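PDB 5CGZ: 4-oxalmesaconate hydratase from Pseudomonas putida, which catalyses the zinc-dependent addition of water to the enol of oxalomesaconate, giving 4-carboxy-4-hydroxy-2-oxoadipate, the third step of gallate degradation. Local coordinates for residues A[2-7]-A[107-112]; A[98-103]-A[140-145]; A[132-137]-A[149-154]. One frame throughout, in Å; residues are numbered along the deposited sequence.

Interaction 1. Residues A[2-7]-A[107-112]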
loop_
_atom_site.group_PDB
_atom_site.type_symbol
_atom_site.label_atom_id
_atom_site.label_comp_id
_atom_site.label_asym_id
_atom_site.label_seq_id
_atom_site.Cartn_x
_atom_site.Cartn_y
_atom_site.Cartn_z
ATOM N N LYS A 2 -1.059 -14.751 35.447
ATOM C CA LYS A 2 -0.984 -14.398 34.036
ATOM C C LYS A 2 -2.386 -14.030 33.562
ATOM O O LYS A 2 -3.370 -14.671 33.946
ATOM C CB LYS A 2 -0.402 -15.550 33.214
ATOM C CG LYS A 2 1.070 -15.835 33.515
ATOM C CD LYS A 2 1.482 -17.218 33.035
ATOM C CE LYS A 2 1.528 -17.291 31.526
ATOM N NZ LYS A 2 2.490 -16.277 30.985
ATOM N N SER A 3 -2.474 -13.006 32.722
ATOM C CA SER A 3 -3.772 -12.519 32.269
ATOM C C SER A 3 -3.709 -12.007 30.830
ATOM O O SER A 3 -2.626 -11.774 30.291
ATOM C CB SER A 3 -4.260 -11.412 33.198
ATOM O OG SER A 3 -3.443 -10.260 33.045
ATOM N N ALA A 4 -4.873 -11.837 30.214
ATOM C CA ALA A 4 -4.955 -11.247 28.877
ATOM C C ALA A 4 -6.356 -10.694 28.661
ATOM O O ALA A 4 -7.290 -11.025 29.400
ATOM C CB ALA A 4 -4.590 -12.276 27.782
ATOM N N LEU A 5 -6.495 -9.855 27.641
ATOM C CA LEU A 5 -7.685 -9.041 27.466
ATOM C C LEU A 5 -8.246 -9.151 26.052
ATOM O O LEU A 5 -7.499 -9.130 25.064
ATOM C CB LEU A 5 -7.358 -7.573 27.783
ATOM C CG LEU A 5 -8.481 -6.558 27.559
ATOM C CD1 LEU A 5 -9.611 -6.794 28.569
ATOM C CD2 LEU A 5 -7.952 -5.125 27.647
ATOM N N VAL A 6 -9.564 -9.254 25.960
ATOM C CA VAL A 6 -10.237 -9.218 24.671
ATOM C C VAL A 6 -11.209 -8.043 24.672
ATOM O O VAL A 6 -12.033 -7.924 25.578
ATOM C CB VAL A 6 -10.982 -10.541 24.381
ATOM C CG1 VAL A 6 -11.738 -10.469 23.049
ATOM C CG2 VAL A 6 -10.000 -11.695 24.391
ATOM N N VAL A 7 -11.090 -7.154 23.689
ATOM C CA VAL A 7 -12.036 -6.042 23.560
ATOM C C VAL A 7 -12.963 -6.253 22.361
ATOM O O VAL A 7 -12.550 -6.149 21.203
ATOM C CB VAL A 7 -11.321 -4.702 23.422
ATOM C CG1 VAL A 7 -12.341 -3.565 23.373
ATOM C CG2 VAL A 7 -10.365 -4.507 24.588
ATOM N N PRO A 107 -2.948 -7.074 31.245
ATOM C CA PRO A 107 -2.916 -8.188 30.283
ATOM C C PRO A 107 -1.555 -8.380 29.607
ATOM O O PRO A 107 -0.823 -7.408 29.392
ATOM C CB PRO A 107 -3.981 -7.791 29.257
ATOM C CG PRO A 107 -4.003 -6.276 29.312
ATOM C CD PRO A 107 -3.760 -5.935 30.768
ATOM N N GLU A 108 -1.226 -9.630 29.277
ATOM C CA GLU A 108 -0.004 -9.941 28.541
ATOM C C GLU A 108 -0.178 -9.701 27.053
ATOM O O GLU A 108 0.802 -9.513 26.330
ATOM C CB GLU A 108 0.420 -11.391 28.758
ATOM C CG GLU A 108 1.053 -11.662 30.115
ATOM C CD GLU A 108 1.550 -13.095 30.227
ATOM O OE1 GLU A 108 1.743 -13.767 29.174
ATOM O OE2 GLU A 108 1.743 -13.554 31.368
ATOM N N PHE A 109 -1.424 -9.749 26.594
ATOM C CA PHE A 109 -1.726 -9.428 25.203
ATOM C C PHE A 109 -3.185 -9.020 25.090
ATOM O O PHE A 109 -3.979 -9.256 26.010
ATOM C CB PHE A 109 -1.398 -10.612 24.267
ATOM C CG PHE A 109 -2.240 -11.852 24.500
ATOM C CD1 PHE A 109 -3.466 -12.007 23.863
ATOM C CD2 PHE A 109 -1.786 -12.873 25.325
ATOM C CE1 PHE A 109 -4.237 -13.151 24.060
ATOM C CE2 PHE A 109 -2.546 -14.022 25.527
ATOM C CZ PHE A 109 -3.776 -14.160 24.897
ATOM N N VAL A 110 -3.522 -8.383 23.972
ATOM C CA VAL A 110 -4.874 -7.890 23.734
ATOM C C VAL A 110 -5.390 -8.346 22.370
ATOM O O VAL A 110 -4.667 -8.290 21.375
ATOM C CB VAL A 110 -4.925 -6.354 23.799
ATOM C CG1 VAL A 110 -6.372 -5.865 23.747
ATOM C CG2 VAL A 110 -4.228 -5.860 25.054
ATOM N N LEU A 111 -6.640 -8.799 22.324
ATOM C CA LEU A 111 -7.279 -9.132 21.051
ATOM C C LEU A 111 -8.431 -8.168 20.792
ATOM O O LEU A 111 -9.238 -7.906 21.690
ATOM C CB LEU A 111 -7.801 -10.572 21.061
ATOM C CG LEU A 111 -6.855 -11.676 21.523
ATOM C CD1 LEU A 111 -7.506 -13.030 21.320
ATOM C CD2 LEU A 111 -5.547 -11.589 20.755
ATOM N N SER A 112 -8.511 -7.624 19.581
ATOM C CA SER A 112 -9.669 -6.812 19.216
ATOM C C SER A 112 -9.868 -6.853 17.697
ATOM O O SER A 112 -9.315 -7.733 17.026
ATOM C CB SER A 112 -9.515 -5.373 19.731
ATOM O OG SER A 112 -10.763 -4.690 19.708
#

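Interaction 2. Residues A[98-103]-A[140-145]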
loop_
_atom_site.group_PDB
_atom_site.type_symbol
_atom_site.label_atom_id
_atom_site.label_comp_id
_atom_site.label_asym_id
_atom_site.label_seq_id
_atom_site.Cartn_x
_atom_site.Cartn_y
_atom_site.Cartn_z
ATOM N N LEU A 98 -11.853 2.013 30.057
ATOM C CA LEU A 98 -11.074 0.923 29.480
ATOM C C LEU A 98 -9.627 0.934 29.987
ATOM O O LEU A 98 -9.050 -0.122 30.246
ATOM C CB LEU A 98 -11.109 0.992 27.945
ATOM C CG LEU A 98 -10.585 -0.245 27.208
ATOM C CD1 LEU A 98 -11.232 -1.523 27.764
ATOM C CD2 LEU A 98 -10.856 -0.125 25.704
ATOM N N ALA A 99 -9.035 2.118 30.132
ATOM C CA ALA A 99 -7.689 2.209 30.697
ATOM C C ALA A 99 -7.647 1.616 32.104
ATOM O O ALA A 99 -6.654 0.992 32.492
ATOM C CB ALA A 99 -7.199 3.654 30.717
ATOM N N ASP A 100 -8.722 1.806 32.868
ATOM C CA ASP A 100 -8.795 1.225 34.209
ATOM C C ASP A 100 -8.867 -0.305 34.151
ATOM O O ASP A 100 -8.305 -0.984 35.007
ATOM C CB ASP A 100 -9.996 1.785 34.978
ATOM C CG ASP A 100 -9.851 3.277 35.292
ATOM O OD1 ASP A 100 -8.717 3.811 35.225
ATOM O OD2 ASP A 100 -10.877 3.915 35.608
ATOM N N VAL A 101 -9.556 -0.851 33.151
ATOM C CA VAL A 101 -9.554 -2.301 32.972
ATOM C C VAL A 101 -8.125 -2.785 32.737
ATOM O O VAL A 101 -7.696 -3.778 33.329
ATOM C CB VAL A 101 -10.467 -2.740 31.811
ATOM C CG1 VAL A 101 -10.324 -4.242 31.544
ATOM C CG2 VAL A 101 -11.920 -2.386 32.135
ATOM N N TYR A 102 -7.383 -2.077 31.882
ATOM C CA TYR A 102 -5.982 -2.413 31.624
ATOM C C TYR A 102 -5.161 -2.400 32.907
ATOM O O TYR A 102 -4.371 -3.312 33.159
ATOM C CB TYR A 102 -5.352 -1.433 30.631
ATOM C CG TYR A 102 -5.464 -1.797 29.158
ATOM C CD1 TYR A 102 -4.505 -2.598 28.543
ATOM C CD2 TYR A 102 -6.497 -1.288 28.370
ATOM C CE1 TYR A 102 -4.587 -2.911 27.179
ATOM C CE2 TYR A 102 -6.587 -1.591 27.001
ATOM C CZ TYR A 102 -5.628 -2.404 26.418
ATOM O OH TYR A 102 -5.712 -2.706 25.077
ATOM N N ARG A 103 -5.327 -1.345 33.700
ATOM C CA ARG A 103 -4.560 -1.200 34.937
ATOM C C ARG A 103 -4.870 -2.349 35.910
ATOM O O ARG A 103 -3.986 -2.840 36.606
ATOM C CB ARG A 103 -4.846 0.161 35.587
ATOM C CG ARG A 103 -4.206 1.369 34.881
ATOM C CD ARG A 103 -2.741 1.469 35.227
ATOM N NE ARG A 103 -2.020 2.537 34.538
ATOM C CZ ARG A 103 -1.906 3.790 34.980
ATOM N NH1 ARG A 103 -2.497 4.161 36.114
ATOM N NH2 ARG A 103 -1.201 4.678 34.280
ATOM N N GLU A 140 2.707 7.292 33.257
ATOM C CA GLU A 140 2.941 7.434 34.688
ATOM C C GLU A 140 2.212 8.672 35.222
ATOM O O GLU A 140 2.056 8.842 36.428
ATOM C CB GLU A 140 4.449 7.481 34.975
ATOM C CG GLU A 140 5.097 6.100 34.794
ATOM C CD GLU A 140 6.602 6.075 35.020
ATOM O OE1 GLU A 140 7.308 5.408 34.226
ATOM O OE2 GLU A 140 7.082 6.701 35.991
ATOM N N GLY A 141 1.724 9.509 34.309
ATOM C CA GLY A 141 0.942 10.676 34.681
ATOM C C GLY A 141 -0.552 10.397 34.723
ATOM O O GLY A 141 -1.348 11.262 35.102
ATOM N N TYR A 142 -0.949 9.198 34.315
ATOM C CA TYR A 142 -2.351 8.806 34.443
ATOM C C TYR A 142 -2.535 8.062 35.756
ATOM O O TYR A 142 -1.953 6.988 35.941
ATOM C CB TYR A 142 -2.812 7.927 33.275
ATOM C CG TYR A 142 -4.227 7.435 33.457
ATOM C CD1 TYR A 142 -5.301 8.321 33.388
ATOM C CD2 TYR A 142 -4.493 6.094 33.722
ATOM C CE1 TYR A 142 -6.608 7.885 33.578
ATOM C CE2 TYR A 142 -5.799 5.640 33.903
ATOM C CZ TYR A 142 -6.852 6.545 33.827
ATOM O OH TYR A 142 -8.152 6.118 34.007
ATOM N N LYS A 143 -3.350 8.633 36.649
ATOM C CA LYS A 143 -3.529 8.112 38.006
ATOM C C LYS A 143 -2.181 7.751 38.618
ATOM O O LYS A 143 -1.900 6.579 38.873
ATOM C CB LYS A 143 -4.472 6.904 38.015
ATOM C CG LYS A 143 -5.888 7.257 37.550
ATOM C CD LYS A 143 -6.915 6.167 37.847
ATOM C CE LYS A 143 -8.313 6.628 37.414
ATOM N NZ LYS A 143 -9.403 5.669 37.804
ATOM N N PRO A 144 -1.343 8.772 38.848
ATOM C CA PRO A 144 0.034 8.609 39.327
ATOM C C PRO A 144 0.073 7.726 40.564
ATOM O O PRO A 144 -0.832 7.811 41.392
ATOM C CB PRO A 144 0.465 10.037 39.659
ATOM C CG PRO A 144 -0.458 10.918 38.883
ATOM C CD PRO A 144 -1.759 10.184 38.824
ATOM N N GLY A 145 1.084 6.879 40.683
ATOM C CA GLY A 145 1.165 5.983 41.818
ATOM C C GLY A 145 0.649 4.587 41.527
ATOM O O GLY A 145 1.109 3.622 42.135
#

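Interaction 3. Residues A[132-137]-A[149-154]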
loop_
_atom_site.group_PDB
_atom_site.type_symbol
_atom_site.label_atom_id
_atom_site.label_comp_id
_atom_site.label_asym_id
_atom_site.label_seq_id
_atom_site.Cartn_x
_atom_site.Cartn_y
_atom_site.Cartn_z
ATOM N N GLU A 132 -5.781 2.965 22.241
ATOM C CA GLU A 132 -5.511 4.217 22.927
ATOM C C GLU A 132 -5.587 4.016 24.449
ATOM O O GLU A 132 -4.766 4.568 25.183
ATOM C CB GLU A 132 -6.464 5.340 22.481
ATOM C CG GLU A 132 -5.953 6.709 22.986
ATOM C CD GLU A 132 -6.762 7.899 22.504
ATOM O OE1 GLU A 132 -7.885 7.700 21.998
ATOM O OE2 GLU A 132 -6.265 9.044 22.636
ATOM N N ALA A 133 -6.547 3.216 24.925
ATOM C CA ALA A 133 -6.649 2.955 26.370
ATOM C C ALA A 133 -5.381 2.278 26.893
ATOM O O ALA A 133 -4.917 2.557 28.008
ATOM C CB ALA A 133 -7.872 2.099 26.688
ATOM N N ARG A 134 -4.827 1.381 26.085
ATOM C CA ARG A 134 -3.567 0.728 26.412
ATOM C C ARG A 134 -2.447 1.745 26.638
ATOM O O ARG A 134 -1.668 1.638 27.596
ATOM C CB ARG A 134 -3.189 -0.243 25.288
ATOM C CG ARG A 134 -1.862 -0.970 25.438
ATOM C CD ARG A 134 -1.723 -1.921 24.242
ATOM N NE ARG A 134 -0.380 -2.468 24.062
ATOM C CZ ARG A 134 0.651 -1.801 23.543
ATOM N NH1 ARG A 134 0.520 -0.531 23.165
ATOM N NH2 ARG A 134 1.821 -2.411 23.414
ATOM N N ILE A 135 -2.359 2.731 25.748
ATOM C CA ILE A 135 -1.325 3.751 25.858
ATOM C C ILE A 135 -1.568 4.664 27.075
ATOM O O ILE A 135 -0.623 5.007 27.789
ATOM C CB ILE A 135 -1.237 4.592 24.568
ATOM C CG1 ILE A 135 -0.763 3.713 23.394
ATOM C CG2 ILE A 135 -0.309 5.792 24.768
ATOM C CD1 ILE A 135 -0.970 4.332 22.022
ATOM N N ILE A 136 -2.819 5.056 27.312
ATOM C CA ILE A 136 -3.143 5.841 28.508
ATOM C C ILE A 136 -2.668 5.097 29.759
ATOM O O ILE A 136 -2.063 5.690 30.656
ATOM C CB ILE A 136 -4.658 6.126 28.641
ATOM C CG1 ILE A 136 -5.186 6.875 27.409
ATOM C CG2 ILE A 136 -4.956 6.907 29.947
ATOM C CD1 ILE A 136 -4.424 8.139 27.085
ATOM N N ALA A 137 -2.917 3.788 29.787
ATOM C CA ALA A 137 -2.555 2.955 30.937
ATOM C C ALA A 137 -1.036 2.811 31.109
ATOM O O ALA A 137 -0.554 2.416 32.180
ATOM C CB ALA A 137 -3.206 1.585 30.812
ATOM N N VAL A 149 0.880 -0.071 32.889
ATOM C CA VAL A 149 0.898 -1.178 31.945
ATOM C C VAL A 149 2.216 -1.160 31.159
ATOM O O VAL A 149 2.798 -0.089 30.940
ATOM C CB VAL A 149 -0.320 -1.085 31.000
ATOM C CG1 VAL A 149 -0.054 -1.761 29.674
ATOM C CG2 VAL A 149 -1.558 -1.654 31.691
ATOM N N GLY A 150 2.696 -2.336 30.757
ATOM C CA GLY A 150 3.900 -2.429 29.935
ATOM C C GLY A 150 3.570 -2.275 28.453
ATOM O O GLY A 150 2.925 -1.302 28.056
ATOM N N ALA A 151 3.991 -3.239 27.636
ATOM C CA ALA A 151 3.721 -3.195 26.199
ATOM C C ALA A 151 3.161 -4.520 25.703
ATOM O O ALA A 151 3.801 -5.201 24.910
ATOM C CB ALA A 151 4.995 -2.830 25.422
ATOM N N PRO A 152 1.966 -4.900 26.180
ATOM C CA PRO A 152 1.390 -6.165 25.707
ATOM C C PRO A 152 1.119 -6.101 24.210
ATOM O O PRO A 152 0.599 -5.093 23.737
ATOM C CB PRO A 152 0.079 -6.286 26.502
ATOM C CG PRO A 152 -0.268 -4.854 26.876
ATOM C CD PRO A 152 1.062 -4.172 27.092
ATOM N N PRO A 153 1.501 -7.147 23.475
ATOM C CA PRO A 153 1.144 -7.242 22.055
ATOM C C PRO A 153 -0.359 -7.061 21.847
ATOM O O PRO A 153 -1.167 -7.470 22.682
ATOM C CB PRO A 153 1.590 -8.660 21.669
ATOM C CG PRO A 153 2.730 -8.961 22.620
ATOM C CD PRO A 153 2.353 -8.267 23.924
ATOM N N VAL A 154 -0.724 -6.418 20.747
ATOM C CA VAL A 154 -2.120 -6.252 20.376
ATOM C C VAL A 154 -2.340 -6.951 19.027
ATOM O O VAL A 154 -1.509 -6.837 18.127
ATOM C CB VAL A 154 -2.507 -4.765 20.276
ATOM C CG1 VAL A 154 -3.970 -4.613 19.838
ATOM C CG2 VAL A 154 -2.256 -4.047 21.606
#

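Interaction 1. Residues A[2-7]-A[107-112]
Leu-5 accepts on its carbonyl O from Leu-111 N at 2.9 Å and donates through its own N to Phe-109 O, the alternation expected of parallel strands. Strand 3-7 here runs beside strand 110-112 in the Rossmann-like sheet, their directions 13° apart. Two residues on, Val-7 N gives a 2.8 Å bond to Leu-111 O, while its carbonyl O takes a side-chain donor, Ser-112 OG, at 2.7 Å. At the other end Ser-3 O takes the N-H of Glu-108 from above the carbonyl plane. Between these bonds Ala-4 CB sits over the centre of the Phe-109 ring in a CH-pi contact, 3.5 Å from the ring centroid. Lys-2 turns at chi3 (70°) and chi4 (59°), the last placing NZ 2.8 Å from Glu-108 OE2, on the syn lone pair, with a weak bond to OE1; Tyr-30 OH also bonds to Glu-108 OE1. Helices 92-105 and 13-27 pack against side chains of this strand pair. The bonds of Leu-5 and Val-7 alternate with those of Ala-4 and Val-6 to Ala-31, His-33 and Val-35 of the neighbouring strand. Strand 3-7 is thus bonded on both edges, as suits an inner strand, and the charged pair is kept to the exposed end at Lys-2.

Interaction 2. Residues A[98-103]-A[140-145]
Tyr-142, with CG anti to its backbone N (chi1 176°), and Arg-103, whose chain bends at chi2 (-78°), meet where the loop after helix 122-138 folds back on helix 92-105, which packs on the sheet of the Rossmann-like fold. The guanidinium of Arg-103 grips one acceptor end-on: NH1 and NH2 each lie 2.9 Å from Tyr-142 O, which stays close to the guanidinium plane, and both nitrogens reach the oxygen from the same face of its carbonyl plane. The same guanidinium has the ring's CD2 over one face, off toward the rim, the two planes being 59° apart. Arg-103 also bonds through NE to Ala-137 O and pairs through NH1 with Glu-146, which would help to fix its rotation. One turn earlier on the helix, Asp-100 OD1 receives the phenol OH of Tyr-142 at 2.7 Å from above the carboxylate plane. Lys-143 brings its extended chain to this carboxylate at about a right angle, in a salt bridge whose individual hydrogen bonds are weak; its positive charge would tend to favour the ionised carboxylate. Arg-42 of the third subunit packs on Tyr-142, placing the loop at a subunit interface. Ala-99 CB lies 4.0 Å from Tyr-142 CE2.

Interaction 3. Residues A[132-137]-A[149-154]
Arg-134 reaches from helix 122-138 to the carbonyl of Pro-152, in the segment leading to strand 154-157, within a helix-loop-strand connection of the Rossmann-like fold. Its chain is extended from CG to NE, with CG anti to the backbone N (chi1 177°), and at chi4 (-77°) the guanidinium turns so that two nitrogens grip one oxygen side-on. NE lies 2.8 Å from Pro-152 O, in the carbonyl plane, whereas NH2, at 3.0 Å, comes from above that plane; both bonds are bent at the hydrogen, as sharing a single acceptor would lead one to expect. The ring of Pro-152 closes on the same group, CG 3.7 Å from Arg-134 NE. Val-154 has CG2 anti to its carbonyl carbon, and this methyl is 3.4 Å from Arg-134 CD as the two side chains run alongside in opposite senses. Phe-232 also packs on both Arg-134 and Val-154. Further along the helix, Ala-137 O accepts a bond from Val-149 N that is straight at the hydrogen (178°), though Val-149 N stands above the carbonyl plane of Ala-137. Alongside, the methyl branch CG2 of Val-149 rests 3.7 Å from Ala-137 CB.

The three contacts form one block on the same side of the chain's centre. Interaction 1 lies in the sheet; interactions 2 and 3 occupy helices 92-105 and 122-138 and the loop that leads to strand 154-157, next to strand 110-112 in the sheet. The centre of interaction 3 lies about 10 Å from the centres of both others, which are about 16 Å from each other. Along the chain interaction 1 closes before interaction 3 opens, but interaction 2 alternates with each. Tyr-102 packs against Leu-5, Val-110 and Arg-134, linking all three. Interactions 1 and 3 touch the second subunit, and 2 and 3 the third, so this block of the fold also contributes to hexamer interfaces.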